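PDB 6V98: cysteine hydrolase, which probably acts as a papain-like cysteine hydrolase toxin that Vibrio cholerae delivers into competing cells through its type VI secretion system. Local coordinates for residues 77-82 with 102-107. Residues are numbered along the deposited sequence; the frame is centred on the assembly and turned at random.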
ATOM      1  N   ARG A  77      10.432  -2.355  -0.232  1.00 24.76           N
ATOM      2  CA  ARG A  77      10.994  -1.482  -1.246  1.00 22.15           C
ATOM      3  C   ARG A  77      10.115  -0.257  -1.406  1.00 27.54           C
ATOM      4  O   ARG A  77       8.914  -0.266  -1.105  1.00 21.94           O
ATOM      5  CB  ARG A  77      11.203  -2.224  -2.581  1.00 29.23           C
ATOM      6  CG  ARG A  77      10.065  -2.229  -3.533  1.00 32.56           C
ATOM      7  CD  ARG A  77      10.487  -2.768  -4.933  1.00 29.28           C
ATOM      8  NE  ARG A  77       9.300  -2.962  -5.754  1.00 28.70           N
ATOM      9  CZ  ARG A  77       9.277  -3.479  -6.977  1.00 34.71           C
ATOM     10  NH1 ARG A  77      10.400  -3.879  -7.571  1.00 36.36           N
ATOM     11  NH2 ARG A  77       8.117  -3.590  -7.610  1.00 28.99           N
ATOM     12  N   LYS A  78      10.758   0.813  -1.840  1.00 25.73           N
ATOM     13  CA  LYS A  78      10.122   2.086  -2.103  1.00 25.95           C
ATOM     14  C   LYS A  78      10.168   2.291  -3.606  1.00 25.55           C
ATOM     15  O   LYS A  78      11.207   2.053  -4.223  1.00 23.74           O
ATOM     16  CB  LYS A  78      10.877   3.198  -1.385  1.00 29.14           C
ATOM     17  CG  LYS A  78      10.421   4.577  -1.716  1.00 29.08           C
ATOM     18  CD  LYS A  78      11.294   5.595  -0.992  1.00 31.19           C
ATOM     19  CE  LYS A  78      10.639   6.958  -1.059  1.00 34.12           C
ATOM     20  NZ  LYS A  78      10.473   7.398  -2.474  1.00 33.55           N
ATOM     21  N   VAL A  79       9.043   2.680  -4.195  1.00 24.87           N
ATOM     22  CA  VAL A  79       8.970   2.955  -5.628  1.00 27.47           C
ATOM     23  C   VAL A  79       8.653   4.429  -5.790  1.00 26.62           C
ATOM     24  O   VAL A  79       7.641   4.904  -5.267  1.00 28.03           O
ATOM     25  CB  VAL A  79       7.905   2.105  -6.333  1.00 26.65           C
ATOM     26  CG1 VAL A  79       7.906   2.418  -7.841  1.00 27.60           C
ATOM     27  CG2 VAL A  79       8.134   0.626  -6.071  1.00 29.68           C
ATOM     28  N   GLY A  80       9.506   5.150  -6.516  1.00 27.78           N
ATOM     29  CA  GLY A  80       9.216   6.542  -6.818  1.00 29.37           C
ATOM     30  C   GLY A  80       7.943   6.696  -7.631  1.00 31.33           C
ATOM     31  O   GLY A  80       7.744   5.962  -8.603  1.00 33.31           O
ATOM     32  N   VAL A  81       7.062   7.618  -7.231  1.00 27.42           N
ATOM     33  CA  VAL A  81       5.832   7.915  -7.959  1.00 27.84           C
ATOM     34  C   VAL A  81       5.662   9.426  -8.045  1.00 29.68           C
ATOM     35  O   VAL A  81       6.322  10.197  -7.343  1.00 32.12           O
ATOM     36  CB  VAL A  81       4.577   7.281  -7.319  1.00 25.13           C
ATOM     37  CG1 VAL A  81       4.625   5.753  -7.424  1.00 26.75           C
ATOM     38  CG2 VAL A  81       4.425   7.725  -5.864  1.00 24.56           C
ATOM     39  N   SER A  82       4.767   9.848  -8.933  1.00 25.94           N
ATOM     40  CA  SER A  82       4.445  11.262  -9.030  1.00 25.94           C
ATOM     41  C   SER A  82       3.733  11.726  -7.765  1.00 27.43           C
ATOM     42  O   SER A  82       3.087  10.942  -7.068  1.00 34.13           O
ATOM     43  CB  SER A  82       3.566  11.536 -10.255  1.00 27.46           C
ATOM     44  OG  SER A  82       4.214  11.138 -11.456  1.00 30.30           O
ATOM     45  N   GLU A 102       1.019   4.432 -12.548  1.00 24.14           N
ATOM     46  CA  GLU A 102       2.424   4.165 -12.250  1.00 22.61           C
ATOM     47  C   GLU A 102       2.563   2.926 -11.377  1.00 25.75           C
ATOM     48  O   GLU A 102       3.362   2.028 -11.667  1.00 25.03           O
ATOM     49  CB  GLU A 102       3.060   5.380 -11.566  1.00 24.80           C
ATOM     50  CG  GLU A 102       3.266   6.589 -12.503  1.00 32.00           C
ATOM     51  CD  GLU A 102       3.700   7.842 -11.753  1.00 31.91           C
ATOM     52  OE1 GLU A 102       3.476   7.897 -10.534  1.00 27.31           O
ATOM     53  OE2 GLU A 102       4.257   8.770 -12.375  1.00 31.12           O
ATOM     54  N   VAL A 103       1.768   2.860 -10.307  1.00 24.37           N
ATOM     55  CA  VAL A 103       1.892   1.773  -9.338  1.00 23.85           C
ATOM     56  C   VAL A 103       1.487   0.448  -9.967  1.00 24.30           C
ATOM     57  O   VAL A 103       2.139  -0.588  -9.754  1.00 24.42           O
ATOM     58  CB  VAL A 103       1.055   2.119  -8.092  1.00 32.27           C
ATOM     59  CG1 VAL A 103       0.852   0.908  -7.220  1.00 34.36           C
ATOM     60  CG2 VAL A 103       1.738   3.244  -7.314  1.00 25.34           C
ATOM     61  N   SER A 104       0.428   0.463 -10.780  1.00 24.26           N
ATOM     62  CA  SER A 104      -0.011  -0.763 -11.435  1.00 26.56           C
ATOM     63  C   SER A 104       1.067  -1.313 -12.366  1.00 32.39           C
ATOM     64  O   SER A 104       1.320  -2.525 -12.388  1.00 25.20           O
ATOM     65  CB  SER A 104      -1.307  -0.509 -12.206  1.00 25.06           C
ATOM     66  OG  SER A 104      -1.687  -1.685 -12.886  1.00 29.51           O
ATOM     67  N   LEU A 105       1.703  -0.440 -13.156  1.00 29.38           N
ATOM     68  CA  LEU A 105       2.753  -0.892 -14.062  1.00 25.51           C
ATOM     69  C   LEU A 105       3.963  -1.392 -13.291  1.00 25.89           C
ATOM     70  O   LEU A 105       4.519  -2.452 -13.606  1.00 30.79           O
ATOM     71  CB  LEU A 105       3.176   0.246 -14.998  1.00 28.18           C
ATOM     72  CG  LEU A 105       4.409  -0.068 -15.850  1.00 29.99           C
ATOM     73  CD1 LEU A 105       4.156  -1.310 -16.695  1.00 30.44           C
ATOM     74  CD2 LEU A 105       4.793   1.120 -16.750  1.00 31.77           C
ATOM     75  N   ARG A 106       4.384  -0.632 -12.277  1.00 24.88           N
ATOM     76  CA  ARG A 106       5.695  -0.839 -11.671  1.00 26.28           C
ATOM     77  C   ARG A 106       5.659  -1.948 -10.641  1.00 30.28           C
ATOM     78  O   ARG A 106       6.652  -2.661 -10.474  1.00 31.06           O
ATOM     79  CB  ARG A 106       6.190   0.462 -11.022  1.00 29.20           C
ATOM     80  CG  ARG A 106       6.687   1.485 -12.046  1.00 27.86           C
ATOM     81  CD  ARG A 106       6.852   2.896 -11.488  1.00 27.78           C
ATOM     82  NE  ARG A 106       7.008   3.856 -12.602  1.00 29.30           N
ATOM     83  CZ  ARG A 106       7.018   5.178 -12.457  1.00 33.85           C
ATOM     84  NH1 ARG A 106       6.894   5.711 -11.250  1.00 30.94           N
ATOM     85  NH2 ARG A 106       7.149   5.974 -13.518  1.00 32.53           N
ATOM     86  N   SER A 107       4.526  -2.107  -9.962  1.00 25.16           N
ATOM     87  CA  SER A 107       4.393  -3.045  -8.854  1.00 23.15           C
ATOM     88  C   SER A 107       3.224  -4.005  -8.996  1.00 25.61           C
ATOM     89  O   SER A 107       3.150  -4.967  -8.231  1.00 27.19           O
ATOM     90  CB  SER A 107       4.240  -2.281  -7.528  1.00 29.35           C
ATOM     91  OG  SER A 107       5.385  -1.495  -7.265  1.00 28.12           O
TER
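E102 grips S82 with both carboxylate oxygens. OE1 takes the backbone N-H of S82 through its syn lone pair, N to OE1 2.8 Å and almost straight at 176°. OE2 accepts the hydroxyl of the same serine on its syn side, 20° out of the carboxylate plane, with OG to OE2 at 2.5 Å. The serine helps by setting OG beside its own backbone N (chi1 -59°), which presents both donors to one carboxylate; the two bonds together should fix the rotation of that group. One residue on, V103 meets V81 methyl to methyl, CG2 to CG1 3.8 Å, while its side chain also packs on Y59 of strand 57-63. R106 runs out extended from CG to NE past V79, whose CG1 lies 3.8 Å from the arginine CD. At its far end NH1 lies 2.8 Å from G80 O, which approaches the rim of the guanidinium roughly in its plane, while E102 CG covers part of one face. At S107, V79 CG2 lies 3.7 Å from the serine OG, and R77 NH2 3.5 Å from the same oxygen. E61 ties this end together, forming a salt bridge with R77 NE and a hydrogen bond with S107 OG. The contact lays the chain leaving edge strand 75-78 along the C-terminal part of helix 93-107, in an antiparallel sheet flanked by helices, consistent with the papain-like (clan CA) fold of the TseH family.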